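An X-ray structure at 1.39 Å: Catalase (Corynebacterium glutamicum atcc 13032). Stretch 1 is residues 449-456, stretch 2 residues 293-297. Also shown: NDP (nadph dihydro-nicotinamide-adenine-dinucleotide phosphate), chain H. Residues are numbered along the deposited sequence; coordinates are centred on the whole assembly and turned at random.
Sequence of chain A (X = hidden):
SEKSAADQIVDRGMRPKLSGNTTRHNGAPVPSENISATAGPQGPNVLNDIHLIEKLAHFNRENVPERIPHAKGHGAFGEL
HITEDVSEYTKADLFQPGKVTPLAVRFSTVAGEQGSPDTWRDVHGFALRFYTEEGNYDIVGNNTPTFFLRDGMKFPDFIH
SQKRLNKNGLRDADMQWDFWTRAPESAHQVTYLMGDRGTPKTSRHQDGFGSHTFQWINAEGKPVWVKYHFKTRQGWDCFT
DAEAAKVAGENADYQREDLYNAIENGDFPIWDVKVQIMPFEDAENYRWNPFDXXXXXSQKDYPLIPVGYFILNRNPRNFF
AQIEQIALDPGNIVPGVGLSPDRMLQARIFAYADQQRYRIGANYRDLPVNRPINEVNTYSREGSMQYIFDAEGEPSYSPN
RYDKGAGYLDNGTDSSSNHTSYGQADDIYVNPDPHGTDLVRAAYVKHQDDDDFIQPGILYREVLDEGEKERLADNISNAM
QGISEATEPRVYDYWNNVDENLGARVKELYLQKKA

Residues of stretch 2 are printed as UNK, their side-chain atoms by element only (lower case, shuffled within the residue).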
# COMPACT_ATOMS: atom_id res chain seq x y z
N ASP A 449 48.02 8.91 5.32
CA ASP A 449 47.65 10.04 4.49
C ASP A 449 46.14 10.33 4.48
O ASP A 449 45.65 11.01 3.58
CB ASP A 449 48.18 9.84 3.06
CG ASP A 449 49.70 9.84 2.99
OD1 ASP A 449 50.33 10.52 3.82
OD2 ASP A 449 50.27 9.16 2.11
N ASP A 450 45.42 9.82 5.47
CA ASP A 450 43.97 10.05 5.52
C ASP A 450 43.63 11.47 5.94
O ASP A 450 43.97 11.90 7.04
CB ASP A 450 43.29 9.08 6.49
CG ASP A 450 43.20 7.67 5.97
OD1 ASP A 450 43.25 7.46 4.73
OD2 ASP A 450 43.03 6.75 6.79
N ASP A 451 42.96 12.19 5.05
CA ASP A 451 42.29 13.45 5.39
C ASP A 451 41.18 13.63 4.36
O ASP A 451 40.97 12.75 3.51
CB ASP A 451 43.27 14.64 5.40
CG ASP A 451 43.48 15.27 4.03
OD1 ASP A 451 43.44 14.56 3.01
OD2 ASP A 451 43.68 16.50 3.98
N ASP A 452 40.47 14.75 4.40
CA ASP A 452 39.34 14.95 3.49
C ASP A 452 39.72 15.59 2.16
O ASP A 452 38.90 15.62 1.24
CB ASP A 452 38.25 15.80 4.16
CG ASP A 452 37.58 15.09 5.32
OD1 ASP A 452 37.55 13.84 5.34
OD2 ASP A 452 37.07 15.79 6.22
N PHE A 453 40.94 16.08 2.04
CA PHE A 453 41.30 16.93 0.92
C PHE A 453 42.46 16.48 0.03
O PHE A 453 42.60 16.98 -1.08
CB PHE A 453 41.58 18.36 1.40
CG PHE A 453 40.39 19.02 2.02
CD1 PHE A 453 39.37 19.52 1.22
CD2 PHE A 453 40.27 19.13 3.40
CE1 PHE A 453 38.26 20.12 1.78
CE2 PHE A 453 39.16 19.72 3.97
CZ PHE A 453 38.16 20.23 3.16
N ILE A 454 43.30 15.56 0.51
CA ILE A 454 44.50 15.22 -0.25
C ILE A 454 44.20 14.60 -1.61
O ILE A 454 44.82 14.96 -2.62
CB ILE A 454 45.52 14.36 0.56
CG1 ILE A 454 46.86 14.30 -0.17
CG2 ILE A 454 44.97 12.96 0.83
CD1 ILE A 454 47.45 15.67 -0.46
N GLN A 455 43.24 13.68 -1.67
CA GLN A 455 42.96 13.02 -2.94
C GLN A 455 42.40 13.94 -4.04
O GLN A 455 42.86 13.87 -5.17
CB GLN A 455 42.13 11.74 -2.74
CG GLN A 455 42.94 10.62 -2.07
CD GLN A 455 42.33 9.26 -2.30
OE1 GLN A 455 41.15 9.14 -2.61
NE2 GLN A 455 43.14 8.22 -2.18
N PRO A 456 41.41 14.80 -3.72
CA PRO A 456 41.03 15.73 -4.79
C PRO A 456 42.14 16.72 -5.11
O PRO A 456 42.21 17.20 -6.24
CB PRO A 456 39.80 16.46 -4.22
CG PRO A 456 39.87 16.24 -2.73
CD PRO A 456 40.49 14.88 -2.58
N UNK A 293 35.23 4.82 1.60
CA UNK A 293 34.71 5.06 0.26
C UNK A 293 35.21 6.35 -0.38
O UNK A 293 35.34 6.44 -1.61
c UNK A 293 32.77 4.25 -2.05
c UNK A 293 33.18 5.05 0.31
c UNK A 293 32.41 5.29 -0.98
c UNK A 293 30.92 5.27 -0.67
N UNK A 294 35.53 7.35 0.46
CA UNK A 294 36.05 8.62 -0.04
C UNK A 294 37.52 8.54 -0.48
O UNK A 294 38.09 9.53 -0.94
c UNK A 294 34.45 9.84 1.52
c UNK A 294 35.89 9.76 1.00
o UNK A 294 36.78 9.55 2.11
N UNK A 295 38.13 7.37 -0.32
CA UNK A 295 39.52 7.14 -0.72
C UNK A 295 39.60 6.13 -1.85
O UNK A 295 39.19 4.97 -1.69
c UNK A 295 40.36 6.62 0.45
c UNK A 295 40.32 7.49 1.70
c UNK A 295 41.09 9.62 2.75
n UNK A 295 39.74 10.06 3.20
c UNK A 295 41.02 8.82 1.47
N UNK A 296 40.13 6.54 -3.00
CA UNK A 296 40.43 5.59 -4.06
C UNK A 296 41.77 4.90 -3.78
O UNK A 296 42.61 5.43 -3.04
c UNK A 296 39.11 6.70 -5.88
o UNK A 296 41.34 7.44 -5.37
c UNK A 296 40.49 6.28 -5.44
N UNK A 297 41.95 3.71 -4.35
CA UNK A 297 43.25 3.05 -4.34
C UNK A 297 44.00 3.53 -5.56
O UNK A 297 43.51 3.42 -6.68
c UNK A 297 41.03 -3.12 -2.81
c UNK A 297 42.41 0.80 -3.36
c UNK A 297 43.11 1.53 -4.47
c UNK A 297 41.41 -0.88 -2.15
c UNK A 297 40.91 -2.15 -1.85
c UNK A 297 42.03 -0.59 -3.39
c UNK A 297 42.02 1.28 -2.14
n UNK A 297 41.41 0.27 -1.41
c UNK A 297 41.65 -2.86 -4.04
c UNK A 297 42.15 -1.60 -4.34
PA NDP H . 46.36 7.65 -12.07
O1A NDP H . 47.11 8.62 -12.92
O2A NDP H . 46.88 6.26 -12.19
O5B NDP H . 44.82 7.71 -12.50
C5B NDP H . 44.16 8.94 -12.63
C4B NDP H . 42.71 8.62 -12.98
O4B NDP H . 41.99 9.84 -13.09
C3B NDP H . 42.61 7.88 -14.31
O3B NDP H . 41.68 6.83 -14.20
C2B NDP H . 42.13 8.97 -15.25
O2B NDP H . 41.44 8.53 -16.40
C1B NDP H . 41.26 9.79 -14.29
N9A NDP H . 40.87 11.10 -14.84
C8A NDP H . 41.40 11.75 -15.93
N7A NDP H . 40.73 12.91 -16.11
C5A NDP H . 39.78 13.02 -15.16
C6A NDP H . 38.82 14.00 -14.88
N6A NDP H . 38.51 14.90 -15.81
N1A NDP H . 37.98 13.83 -13.81
C2A NDP H . 38.07 12.70 -13.02
N3A NDP H . 39.01 11.73 -13.30
C4A NDP H . 39.85 11.89 -14.35
O3 NDP H . 46.40 8.19 -10.55
PN NDP H . 45.72 7.46 -9.28
O1N NDP H . 45.04 6.20 -9.70
O2N NDP H . 46.74 7.45 -8.21
O5D NDP H . 44.58 8.51 -8.83
C5D NDP H . 44.85 9.90 -8.83
C4D NDP H . 43.55 10.66 -8.71
O4D NDP H . 42.75 10.37 -9.84
C3D NDP H . 42.76 10.22 -7.49
O3D NDP H . 43.05 11.03 -6.36
C2D NDP H . 41.32 10.35 -7.96
O2D NDP H . 40.83 11.62 -7.64
C1D NDP H . 41.38 10.25 -9.48
N1N NDP H . 40.83 8.97 -9.98
C2N NDP H . 41.24 7.81 -9.38
C3N NDP H . 40.77 6.57 -9.79
C7N NDP H . 41.26 5.36 -9.06
O7N NDP H . 40.43 4.24 -8.99
N7N NDP H . 42.46 5.37 -8.49
C4N NDP H . 39.79 6.41 -10.93
C5N NDP H . 39.41 7.74 -11.51
C6N NDP H . 39.93 8.94 -11.02
P2B NDP H . 42.22 8.32 -17.80
O1X NDP H . 42.92 9.61 -18.14
O2X NDP H . 43.21 7.19 -17.61
O3X NDP H . 41.17 7.95 -18.83

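Position 293 carries four side-chain carbons and no heteroatom. The second carbon from the backbone forks into two terminal carbons, the pattern of an isobutyl group. None of these atoms comes near stretch 1, so the assignment rests on topology alone: Leu293, with chi1 t at 179° and chi2 p at 58°.

Position 294 has three side-chain atoms: CB bears one oxygen and one carbon. A beta-branched centre with one hydroxyl and one methyl identifies Thr294, chi1 p at 70°. Its side chain stays out of contact, OG1 coming no closer than 5.4 Å to Asp452 OD1, and its nearest approach to stretch 1 is through the backbone, where Thr294 O lies 3.5 Å from Gln455 OE1. Both are carbonyl oxygens with no proton to give, so this is a contact and not a hydrogen bond.

Position 295 presents four carbons in an unbranched row ending in a nitrogen. The terminal nitrogen is 3.0 Å from the backbone O of Asp451, and the carbon before it is 3.6 Å from Asp450 OD1. A linear butyl chain with a terminal amine is lysine, hence Lys295. Its chi angles run m, m, t, m (-55°, -68°, -174°, -67°), so the chain bends near its root and again at its end. Lys295 NZ donates to Asp451 O over 3.0 Å. A weak hydrogen bond of 3.2 Å runs from Lys295 NZ to Thr294 OG1. The aliphatic part also packs against Gln455, with the CD atoms of Lys295 and Gln455 4.0 Å apart.

Position 296 repeats the three-atom pattern, one oxygen and one carbon on CB. The oxygen sits 3.2 Å from Gln455 OE1, and CB is 3.7 Å from N7N of the NADPH. This is Thr296, chi1 p at 50°. The direction of its hydroxyl proton is not settled, but its backbone is unambiguous: N donates to Gln455 OE1 at 2.8 Å with an angle of 151°, and O accepts from Gln455 NE2 at 3.0 Å with an angle of 161°.

Position 297 has one carbon leading to fused five- and six-membered rings that hold eight carbons and one nitrogen. An indole means Trp297, chi1 m at -64°. Its CA-to-CB bond points away from stretch 1 and its side chain comes no closer than 7.0 Å, from CD1 to Gln455 NE2. The backbone O instead accepts from N7N of the NADPH at 2.9 Å, with an angle of 163°.

The contact buries 280 Å² in total and has two anchor points. At one, the amide of Gln455 uses both its ends on the backbone of Thr296, OE1 accepting from N and NE2 donating to O. At the other, Lys295 reaches the loop before the helix. There Asp451 OD1 accepts from Ile454 N at 2.7 Å and, weakly, from Phe453 N at 3.1 Å, while its backbone O receives the lysine. The NADPH touches both stretches, since its O3D donates weakly to Gln455 O at 3.1 Å while its N7N binds Trp297 O.

Stretch 2, residues 293-297: LTKTW
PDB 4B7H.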